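Local coordinates for protein ApRick protease (Rickettsia conorii, PDB 5C9F) that probably acts as a retropepsin-like aspartic endopeptidase, the chain here being the soluble protease part of a longer, predicted membrane protein, at residues A[26-31]-A[79-84]; A[30-35]-A[51-56]; A[42-47]-A[103-108]. One frame throughout, in Å; residues are numbered along the deposited sequence.

Contact 1: A[26-31]-A[79-84]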
loop_
_atom_site.group_PDB
_atom_site.type_symbol
_atom_site.label_atom_id
_atom_site.label_comp_id
_atom_site.label_asym_id
_atom_site.label_seq_id
_atom_site.Cartn_x
_atom_site.Cartn_y
_atom_site.Cartn_z
ATOM N N PHE A 26 -13.134 -15.347 -9.880
ATOM C CA PHE A 26 -14.418 -15.704 -9.380
ATOM C C PHE A 26 -15.456 -14.725 -9.880
ATOM O O PHE A 26 -15.419 -13.531 -9.573
ATOM C CB PHE A 26 -14.415 -15.787 -7.869
ATOM C CG PHE A 26 -13.648 -16.967 -7.376
ATOM C CD1 PHE A 26 -12.266 -16.902 -7.288
ATOM C CD2 PHE A 26 -14.290 -18.164 -7.056
ATOM C CE1 PHE A 26 -11.528 -17.986 -6.851
ATOM C CE2 PHE A 26 -13.545 -19.277 -6.629
ATOM C CZ PHE A 26 -12.164 -19.180 -6.527
ATOM N N VAL A 27 -16.338 -15.240 -10.726
ATOM C CA VAL A 27 -17.387 -14.413 -11.412
ATOM C C VAL A 27 -18.705 -14.836 -10.777
ATOM O O VAL A 27 -19.094 -16.002 -10.886
ATOM C CB VAL A 27 -17.367 -14.663 -12.904
ATOM C CG1 VAL A 27 -18.385 -13.790 -13.603
ATOM C CG2 VAL A 27 -15.965 -14.396 -13.484
ATOM N N ASN A 28 -19.349 -13.892 -10.070
ATOM C CA ASN A 28 -20.564 -14.167 -9.325
ATOM C C ASN A 28 -20.395 -15.423 -8.476
ATOM O O ASN A 28 -21.203 -16.337 -8.528
ATOM C CB ASN A 28 -21.758 -14.315 -10.271
ATOM C CG ASN A 28 -21.962 -13.103 -11.124
ATOM O OD1 ASN A 28 -21.505 -11.986 -10.786
ATOM N ND2 ASN A 28 -22.612 -13.307 -12.281
ATOM N N ASN A 29 -19.272 -15.485 -7.776
ATOM C CA ASN A 29 -18.986 -16.587 -6.852
ATOM C C ASN A 29 -18.511 -17.877 -7.545
ATOM O O ASN A 29 -18.305 -18.838 -6.886
ATOM C CB ASN A 29 -20.230 -16.875 -5.868
ATOM C CG ASN A 29 -19.819 -17.648 -4.633
ATOM O OD1 ASN A 29 -20.360 -18.731 -4.194
ATOM N ND2 ASN A 29 -18.863 -17.070 -4.026
ATOM N N VAL A 30 -18.321 -17.902 -8.864
ATOM C CA VAL A 30 -17.961 -19.111 -9.602
ATOM C C VAL A 30 -16.573 -18.962 -10.225
ATOM O O VAL A 30 -16.294 -18.003 -10.926
ATOM C CB VAL A 30 -18.980 -19.373 -10.732
ATOM C CG1 VAL A 30 -18.636 -20.593 -11.562
ATOM C CG2 VAL A 30 -20.387 -19.488 -10.149
ATOM N N LYS A 31 -15.739 -19.955 -10.015
ATOM C CA LYS A 31 -14.410 -19.948 -10.588
ATOM C C LYS A 31 -14.481 -20.105 -12.080
ATOM O O LYS A 31 -15.079 -21.087 -12.586
ATOM C CB LYS A 31 -13.565 -21.087 -10.041
ATOM C CG LYS A 31 -12.129 -21.019 -10.476
ATOM C CD LYS A 31 -11.478 -22.387 -10.185
ATOM C CE LYS A 31 -9.973 -22.362 -10.313
ATOM N NZ LYS A 31 -9.480 -23.728 -9.985
ATOM N N THR A 79 -23.752 -8.250 -18.568
ATOM C CA THR A 79 -23.038 -7.574 -17.480
ATOM C C THR A 79 -22.804 -8.541 -16.322
ATOM O O THR A 79 -23.687 -9.266 -15.947
ATOM C CB THR A 79 -23.838 -6.367 -16.983
ATOM O OG1 THR A 79 -24.016 -5.469 -18.083
ATOM C CG2 THR A 79 -23.107 -5.666 -15.865
ATOM N N LEU A 80 -21.564 -8.599 -15.852
ATOM C CA LEU A 80 -21.190 -9.508 -14.804
ATOM C C LEU A 80 -21.217 -8.726 -13.480
ATOM O O LEU A 80 -20.479 -7.780 -13.278
ATOM C CB LEU A 80 -19.856 -10.095 -15.092
ATOM C CG LEU A 80 -19.778 -10.926 -16.399
ATOM C CD1 LEU A 80 -18.330 -11.211 -16.707
ATOM C CD2 LEU A 80 -20.535 -12.216 -16.334
ATOM N N ASN A 81 -22.103 -9.124 -12.594
ATOM C CA ASN A 81 -22.294 -8.405 -11.343
ATOM C C ASN A 81 -21.002 -8.297 -10.563
ATOM O O ASN A 81 -20.673 -7.229 -10.072
ATOM C CB ASN A 81 -23.353 -9.094 -10.475
ATOM C CG ASN A 81 -24.720 -9.081 -11.122
ATOM O OD1 ASN A 81 -25.061 -8.169 -11.843
ATOM N ND2 ASN A 81 -25.500 -10.117 -10.870
ATOM N N SER A 82 -20.274 -9.394 -10.460
ATOM C CA SER A 82 -19.060 -9.419 -9.664
ATOM C C SER A 82 -17.965 -10.280 -10.299
ATOM O O SER A 82 -18.223 -11.392 -10.755
ATOM C CB SER A 82 -19.382 -9.949 -8.260
ATOM O OG SER A 82 -18.210 -10.379 -7.582
ATOM N N VAL A 83 -16.796 -9.688 -10.439
ATOM C CA VAL A 83 -15.594 -10.354 -10.958
ATOM C C VAL A 83 -14.480 -10.088 -9.951
ATOM O O VAL A 83 -14.075 -8.935 -9.771
ATOM C CB VAL A 83 -15.133 -9.819 -12.331
ATOM C CG1 VAL A 83 -13.852 -10.533 -12.796
ATOM C CG2 VAL A 83 -16.188 -10.000 -13.433
ATOM N N VAL A 84 -14.015 -11.146 -9.288
ATOM C CA VAL A 84 -12.982 -11.027 -8.290
ATOM C C VAL A 84 -11.701 -11.630 -8.874
ATOM O O VAL A 84 -11.647 -12.846 -9.171
ATOM C CB VAL A 84 -13.372 -11.738 -6.981
ATOM C CG1 VAL A 84 -12.255 -11.601 -5.937
ATOM C CG2 VAL A 84 -14.693 -11.188 -6.461
HETATM O O HOH W 1 -17.499 -13.301 -7.643
HETATM O O HOH W 2 -23.948 -11.058 -13.767
#

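Contact 2: A[30-35]-A[51-56]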
loop_
_atom_site.group_PDB
_atom_site.type_symbol
_atom_site.label_atom_id
_atom_site.label_comp_id
_atom_site.label_asym_id
_atom_site.label_seq_id
_atom_site.Cartn_x
_atom_site.Cartn_y
_atom_site.Cartn_z
ATOM N N VAL A 30 -18.321 -17.902 -8.864
ATOM C CA VAL A 30 -17.961 -19.111 -9.602
ATOM C C VAL A 30 -16.573 -18.962 -10.225
ATOM O O VAL A 30 -16.294 -18.003 -10.926
ATOM C CB VAL A 30 -18.980 -19.373 -10.732
ATOM C CG1 VAL A 30 -18.636 -20.593 -11.562
ATOM C CG2 VAL A 30 -20.387 -19.488 -10.149
ATOM N N LYS A 31 -15.739 -19.955 -10.015
ATOM C CA LYS A 31 -14.410 -19.948 -10.588
ATOM C C LYS A 31 -14.481 -20.105 -12.080
ATOM O O LYS A 31 -15.079 -21.087 -12.586
ATOM C CB LYS A 31 -13.565 -21.087 -10.041
ATOM C CG LYS A 31 -12.129 -21.019 -10.476
ATOM C CD LYS A 31 -11.478 -22.387 -10.185
ATOM C CE LYS A 31 -9.973 -22.362 -10.313
ATOM N NZ LYS A 31 -9.480 -23.728 -9.985
ATOM N N ILE A 32 -13.892 -19.142 -12.806
ATOM C CA ILE A 32 -13.836 -19.207 -14.262
ATOM C C ILE A 32 -12.387 -19.021 -14.646
ATOM O O ILE A 32 -11.714 -18.153 -14.122
ATOM C CB ILE A 32 -14.666 -18.075 -14.925
ATOM C CG1 ILE A 32 -16.150 -18.118 -14.552
ATOM C CG2 ILE A 32 -14.534 -18.130 -16.445
ATOM C CD1 ILE A 32 -16.921 -19.281 -15.105
ATOM N N LYS A 33 -11.932 -19.798 -15.622
ATOM C CA LYS A 33 -10.609 -19.669 -16.179
ATOM C C LYS A 33 -10.633 -18.802 -17.415
ATOM O O LYS A 33 -11.364 -19.057 -18.349
ATOM C CB LYS A 33 -10.054 -21.043 -16.523
ATOM C CG LYS A 33 -8.564 -20.977 -16.832
ATOM C CD LYS A 33 -8.059 -22.330 -17.293
ATOM C CE LYS A 33 -6.563 -22.450 -17.111
ATOM N NZ LYS A 33 -6.059 -23.715 -17.710
ATOM N N PHE A 34 -9.842 -17.741 -17.402
ATOM C CA PHE A 34 -9.717 -16.840 -18.543
ATOM C C PHE A 34 -8.352 -16.899 -19.137
ATOM O O PHE A 34 -7.350 -17.095 -18.417
ATOM C CB PHE A 34 -9.908 -15.392 -18.094
ATOM C CG PHE A 34 -11.288 -15.076 -17.697
ATOM C CD1 PHE A 34 -12.239 -14.820 -18.658
ATOM C CD2 PHE A 34 -11.670 -15.085 -16.360
ATOM C CE1 PHE A 34 -13.572 -14.581 -18.289
ATOM C CE2 PHE A 34 -12.981 -14.801 -15.979
ATOM C CZ PHE A 34 -13.937 -14.554 -16.940
ATOM N N MET A 35 -8.288 -16.745 -20.450
ATOM C CA MET A 35 -7.060 -16.417 -21.126
ATOM C C MET A 35 -6.973 -14.896 -21.251
ATOM O O MET A 35 -7.944 -14.251 -21.646
ATOM C CB MET A 35 -7.034 -17.053 -22.503
ATOM C CG MET A 35 -5.694 -16.877 -23.233
ATOM S SD MET A 35 -5.626 -17.817 -24.780
ATOM C CE MET A 35 -6.491 -16.708 -25.826
ATOM N N GLN A 51 -23.319 -20.541 -19.410
ATOM C CA GLN A 51 -24.289 -21.465 -18.799
ATOM C C GLN A 51 -23.917 -21.819 -17.339
ATOM O O GLN A 51 -24.791 -21.826 -16.486
ATOM C CB GLN A 51 -24.393 -22.733 -19.631
ATOM C CG GLN A 51 -25.054 -22.469 -20.940
ATOM C CD GLN A 51 -25.033 -23.658 -21.854
ATOM O OE1 GLN A 51 -23.997 -24.224 -22.113
ATOM N NE2 GLN A 51 -26.202 -24.102 -22.249
ATOM N N LYS A 52 -22.649 -22.031 -17.038
ATOM C CA LYS A 52 -22.211 -22.143 -15.617
ATOM C C LYS A 52 -22.635 -20.963 -14.748
ATOM O O LYS A 52 -22.906 -21.140 -13.572
ATOM C CB LYS A 52 -20.710 -22.167 -15.457
ATOM C CG LYS A 52 -20.017 -23.403 -15.978
ATOM C CD LYS A 52 -18.502 -23.253 -15.616
ATOM C CE LYS A 52 -18.252 -23.795 -14.217
ATOM N NZ LYS A 52 -17.025 -23.201 -13.635
ATOM N N LEU A 53 -22.680 -19.768 -15.350
ATOM C CA LEU A 53 -23.036 -18.576 -14.617
ATOM C C LEU A 53 -24.557 -18.350 -14.616
ATOM O O LEU A 53 -25.043 -17.340 -14.087
ATOM C CB LEU A 53 -22.331 -17.355 -15.210
ATOM C CG LEU A 53 -20.813 -17.390 -15.003
ATOM C CD1 LEU A 53 -20.167 -16.227 -15.709
ATOM C CD2 LEU A 53 -20.385 -17.410 -13.532
ATOM N N GLY A 54 -25.305 -19.294 -15.157
ATOM C CA GLY A 54 -26.786 -19.262 -15.081
ATOM C C GLY A 54 -27.424 -18.452 -16.190
ATOM O O GLY A 54 -28.599 -18.182 -16.115
ATOM N N PHE A 55 -26.667 -18.061 -17.215
ATOM C CA PHE A 55 -27.267 -17.391 -18.351
ATOM C C PHE A 55 -28.064 -18.402 -19.197
ATOM O O PHE A 55 -27.660 -19.533 -19.370
ATOM C CB PHE A 55 -26.223 -16.703 -19.182
ATOM C CG PHE A 55 -25.687 -15.467 -18.557
ATOM C CD1 PHE A 55 -26.438 -14.305 -18.553
ATOM C CD2 PHE A 55 -24.495 -15.475 -17.894
ATOM C CE1 PHE A 55 -25.968 -13.152 -17.963
ATOM C CE2 PHE A 55 -24.008 -14.327 -17.297
ATOM C CZ PHE A 55 -24.755 -13.163 -17.299
ATOM N N ASP A 56 -29.265 -18.015 -19.597
ATOM C CA ASP A 56 -30.108 -18.851 -20.461
ATOM C C ASP A 56 -29.841 -18.397 -21.848
ATOM O O ASP A 56 -30.276 -17.294 -22.249
ATOM C CB ASP A 56 -31.592 -18.673 -20.106
ATOM C CG ASP A 56 -32.521 -19.519 -20.989
ATOM O OD1 ASP A 56 -32.101 -19.985 -22.071
ATOM O OD2 ASP A 56 -33.683 -19.699 -20.577
#

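Contact 3: A[42-47]-A[103-108]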
loop_
_atom_site.group_PDB
_atom_site.type_symbol
_atom_site.label_atom_id
_atom_site.label_comp_id
_atom_site.label_asym_id
_atom_site.label_seq_id
_atom_site.Cartn_x
_atom_site.Cartn_y
_atom_site.Cartn_z
ATOM N N ASP A 42 -13.938 -6.079 -24.059
ATOM C CA ASP A 42 -14.759 -6.605 -22.940
ATOM C C ASP A 42 -14.497 -8.075 -22.808
ATOM O O ASP A 42 -13.763 -8.691 -23.647
ATOM C CB ASP A 42 -16.262 -6.232 -23.094
ATOM C CG ASP A 42 -16.908 -6.875 -24.312
ATOM O OD1 ASP A 42 -16.295 -6.929 -25.380
ATOM O OD2 ASP A 42 -18.028 -7.399 -24.226
ATOM N N ILE A 43 -14.977 -8.646 -21.712
ATOM C CA ILE A 43 -14.841 -10.083 -21.506
ATOM C C ILE A 43 -15.618 -10.854 -22.539
ATOM O O ILE A 43 -16.783 -10.493 -22.882
ATOM C CB ILE A 43 -15.312 -10.470 -20.135
ATOM C CG1 ILE A 43 -14.239 -10.074 -19.127
ATOM C CG2 ILE A 43 -15.596 -11.971 -20.032
ATOM C CD1 ILE A 43 -14.691 -10.201 -17.716
ATOM N N ALA A 44 -14.992 -11.895 -23.048
ATOM C CA ALA A 44 -15.683 -12.818 -23.953
ATOM C C ALA A 44 -15.879 -14.165 -23.264
ATOM O O ALA A 44 -14.925 -14.837 -22.924
ATOM C CB ALA A 44 -14.871 -12.985 -25.229
ATOM N N LEU A 45 -17.116 -14.541 -23.009
ATOM C CA LEU A 45 -17.390 -15.789 -22.334
ATOM C C LEU A 45 -17.752 -16.884 -23.333
ATOM O O LEU A 45 -18.548 -16.664 -24.237
ATOM C CB LEU A 45 -18.565 -15.630 -21.361
ATOM C CG LEU A 45 -18.519 -14.977 -20.025
ATOM C CD1 LEU A 45 -19.850 -15.229 -19.330
ATOM C CD2 LEU A 45 -17.376 -15.568 -19.204
ATOM N N THR A 46 -17.255 -18.081 -23.100
ATOM C CA THR A 46 -17.713 -19.210 -23.871
ATOM C C THR A 46 -19.160 -19.448 -23.542
ATOM O O THR A 46 -19.654 -19.107 -22.467
ATOM C CB THR A 46 -16.921 -20.517 -23.571
ATOM O OG1 THR A 46 -17.117 -20.890 -22.193
ATOM C CG2 THR A 46 -15.441 -20.316 -23.826
ATOM N N LYS A 47 -19.859 -20.087 -24.463
ATOM C CA LYS A 47 -21.226 -20.538 -24.158
ATOM C C LYS A 47 -21.295 -21.408 -22.901
ATOM O O LYS A 47 -22.209 -21.238 -22.002
ATOM C CB LYS A 47 -21.823 -21.321 -25.376
ATOM C CG LYS A 47 -22.072 -20.467 -26.598
ATOM C CD LYS A 47 -23.051 -21.168 -27.576
ATOM C CE LYS A 47 -22.652 -22.623 -27.948
ATOM N NZ LYS A 47 -22.745 -22.986 -29.413
ATOM N N ILE A 103 -11.831 -20.830 -24.966
ATOM C CA ILE A 103 -11.691 -20.422 -23.579
ATOM C C ILE A 103 -12.091 -18.970 -23.444
ATOM O O ILE A 103 -11.874 -18.142 -24.364
ATOM C CB ILE A 103 -10.239 -20.644 -23.099
ATOM C CG1 ILE A 103 -10.154 -20.432 -21.616
ATOM C CG2 ILE A 103 -9.306 -19.712 -23.826
ATOM C CD1 ILE A 103 -8.931 -21.013 -20.973
ATOM N N SER A 104 -12.697 -18.637 -22.304
ATOM C CA SER A 104 -13.128 -17.297 -22.098
ATOM C C SER A 104 -11.958 -16.355 -22.067
ATOM O O SER A 104 -10.858 -16.751 -21.652
ATOM C CB SER A 104 -13.924 -17.207 -20.810
ATOM O OG SER A 104 -15.122 -17.891 -20.978
ATOM N N LEU A 105 -12.198 -15.106 -22.462
ATOM C CA LEU A 105 -11.168 -14.119 -22.621
ATOM C C LEU A 105 -11.382 -12.977 -21.690
ATOM O O LEU A 105 -12.443 -12.412 -21.620
ATOM C CB LEU A 105 -11.126 -13.565 -24.072
ATOM C CG LEU A 105 -10.949 -14.605 -25.203
ATOM C CD1 LEU A 105 -11.021 -13.948 -26.572
ATOM C CD2 LEU A 105 -9.646 -15.367 -25.048
ATOM N N LEU A 106 -10.298 -12.550 -21.084
ATOM C CA LEU A 106 -10.275 -11.345 -20.310
ATOM C C LEU A 106 -9.506 -10.332 -21.124
ATOM O O LEU A 106 -8.353 -10.559 -21.525
ATOM C CB LEU A 106 -9.475 -11.671 -19.032
ATOM C CG LEU A 106 -9.673 -10.806 -17.813
ATOM C CD1 LEU A 106 -8.998 -11.517 -16.640
ATOM C CD2 LEU A 106 -9.032 -9.480 -18.051
ATOM N N GLY A 107 -10.092 -9.167 -21.291
ATOM C CA GLY A 107 -9.531 -8.165 -22.217
ATOM C C GLY A 107 -9.116 -6.903 -21.506
ATOM O O GLY A 107 -9.083 -6.855 -20.258
ATOM N N MET A 108 -8.796 -5.894 -22.307
ATOM C CA MET A 108 -8.228 -4.657 -21.802
ATOM C C MET A 108 -9.189 -3.869 -21.002
ATOM O O MET A 108 -8.751 -3.106 -20.121
ATOM C CB MET A 108 -7.718 -3.781 -22.980
ATOM C CG MET A 108 -6.502 -4.340 -23.648
ATOM S SD MET A 108 -5.141 -4.431 -22.443
ATOM C CE MET A 108 -5.002 -2.778 -21.878
#

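Contact 1: A[26-31]-A[79-84]
F26 and V84 exchange two backbone hydrogen bonds as an antiparallel hydrogen-bonded pair, F26 N to V84 O at 3.0 Å and V84 N to F26 O at 2.8 Å. One step on, V27 faces V83 as a non-hydrogen-bonded pair, and V27 CA lies 3.2 Å from S82 O in a CA-H...O contact. S82 O also accepts N28 N at 2.8 Å.

The ladder then passes to a side chain. N28 OD1 takes S82 N at 2.9 Å, the donor nearly in line with the amide C=O (170°); chi1 of -57° sets CG beside the backbone N, and chi2 of -22° then brings OD1 to S82 N. Both backbone polar atoms of S82 are thus gripped by one residue.

Water completes the polar set. One molecule joins N29 N and S82 OG, with a weak bond to F26 O; another links N28 ND2, N81 N and T79 O. S82 OG is also bonded to E88.

Apolar contact is concentrated at V27: its side chain and that of L80 cross at a slant, V27 CG1 3.8 Å from L80 CD2.

Residues 27-30 form a type I' turn, the tight two-residue link of a beta-hairpin, whose first strand pairs here with strand 71-84 in the retropepsin-like beta fold.

Contact 2: A[30-35]-A[51-56]
L53 CD2 rests against the beta-branch of V30, 3.7 Å from V30 CB, with V30 CG2 at 4.0 Å and CG1 at 4.1 Å. A single methyl therefore meets the whole branch of the valine, which it reaches at a slant. The same CD2 lies 4.2 Å from I32 CD1, so it bridges two residues on one side of strand 30-36.

K52 comes in beside the leucine. Its chain is bent at chi3 (87°), which turns CE toward the strand, and NZ ends 3.7 Å from V30 CG1 and 3.1 Å from K31 O. I32 and K52 run alongside each other in opposite senses, with NZ 4.2 Å from I32 CD1. The ammonium group thus ends beside two apolar branches, next to a backbone carbonyl; K52 is exposed, whereas I32 is buried.

Behind these groups, I32 CG2 sits 3.6 Å above one face of the F34 ring, offset toward its rim. On the other segment, L53 is the first residue to leave helical geometry after helix 47-52, and the helix closes in a Schellman motif: G54, with positive phi, donates its N to Q51 O, while F55 N reaches back to the residue before Q51. K52 and L53 thus lie just at this Schellman ending.

Farther out, L53 also packs on V27 of strand 22-27, on L45 of strand 43-45 and on L80, and F34 touches I43, L45 and A25. Strand 30-36 is hydrogen-bonded to strand 22-27 and is also bordered by strand 104-106; the end of helix 47-52 packs on the side of strand 30-36 that carries V30 and I32.

Contact 3: A[42-47]-A[103-108]
A44 and L105 make the single antiparallel bridge of a buried strand pair, its centre about 6 Å from the centre of the folded chain, where segments 43-45 and 104-106 run at 172° with axes 4.6 Å apart. The bridge is a hydrogen-bonded pair: A44 N donates to L105 O at 3.0 Å, and L105 N returns to A44 O at 2.8 Å. A44 O also has S104 CA at 3.2 Å in a CA-H...O contact.

Beyond the bridge a side chain replaces the main-chain acceptor. T46 N donates to S104 OG at 3.0 Å, nearly straight (164°), and the same hydroxyl is hydrogen-bonded to D49 OD2, so two partners fix its rotation. L45 CD2 lies 3.7 Å from this oxygen. T46 is the N-cap of helix 47-52: chi1 of 63° puts OG1 between the backbone N and the carbonyl carbon, where it bonds D49 N. Its methyl CG2 turns to the other strand instead, 3.6 Å from S104 N. S104 and T46 are both bonded to D49, in the first turn of the helix.

On one face of the pair the A44 and L105 CB atoms meet at 4.0 Å. I43 and L106 look the other way: I43 packs on I92 and L110, and L106 on L111. At the far end the D42 carboxylate is held by H95 and Y66, and G107 is the N-cap of helix 108-111.

Strand 104-106 also pairs with M35 across its other edge, so it runs between 30-36 and 43-45. This threading, with Leu-Leu-Gly leading into a short helix, is consistent with the psi loop (psi structure) beside the catalytic loop of retropepsins and pepsins.

The three contacts are linked through L53, M35 and L80. Contacts 1 and 2, with centres about 8 Å apart, share V30 and K31 and interlock at L53, whose CD2 lies 3.3 Å from V27 O. Contacts 2 and 3 (centres about 10 Å apart) join through probable hydrogen bonds from M35 N to S104 O at 2.8 Å and from L106 N to M35 O at 3.0 Å. Contacts 1 and 3 are farther apart, about 13 Å between centres, yet L80 CD1 still reaches I43 CD1 at 3.9 Å. D37, which opens the Asp-Thr-Gly signature of aspartic proteases and is probably catalytic, directly follows strand 30-36 and touches L105, placing contact 3 beside the presumed active site.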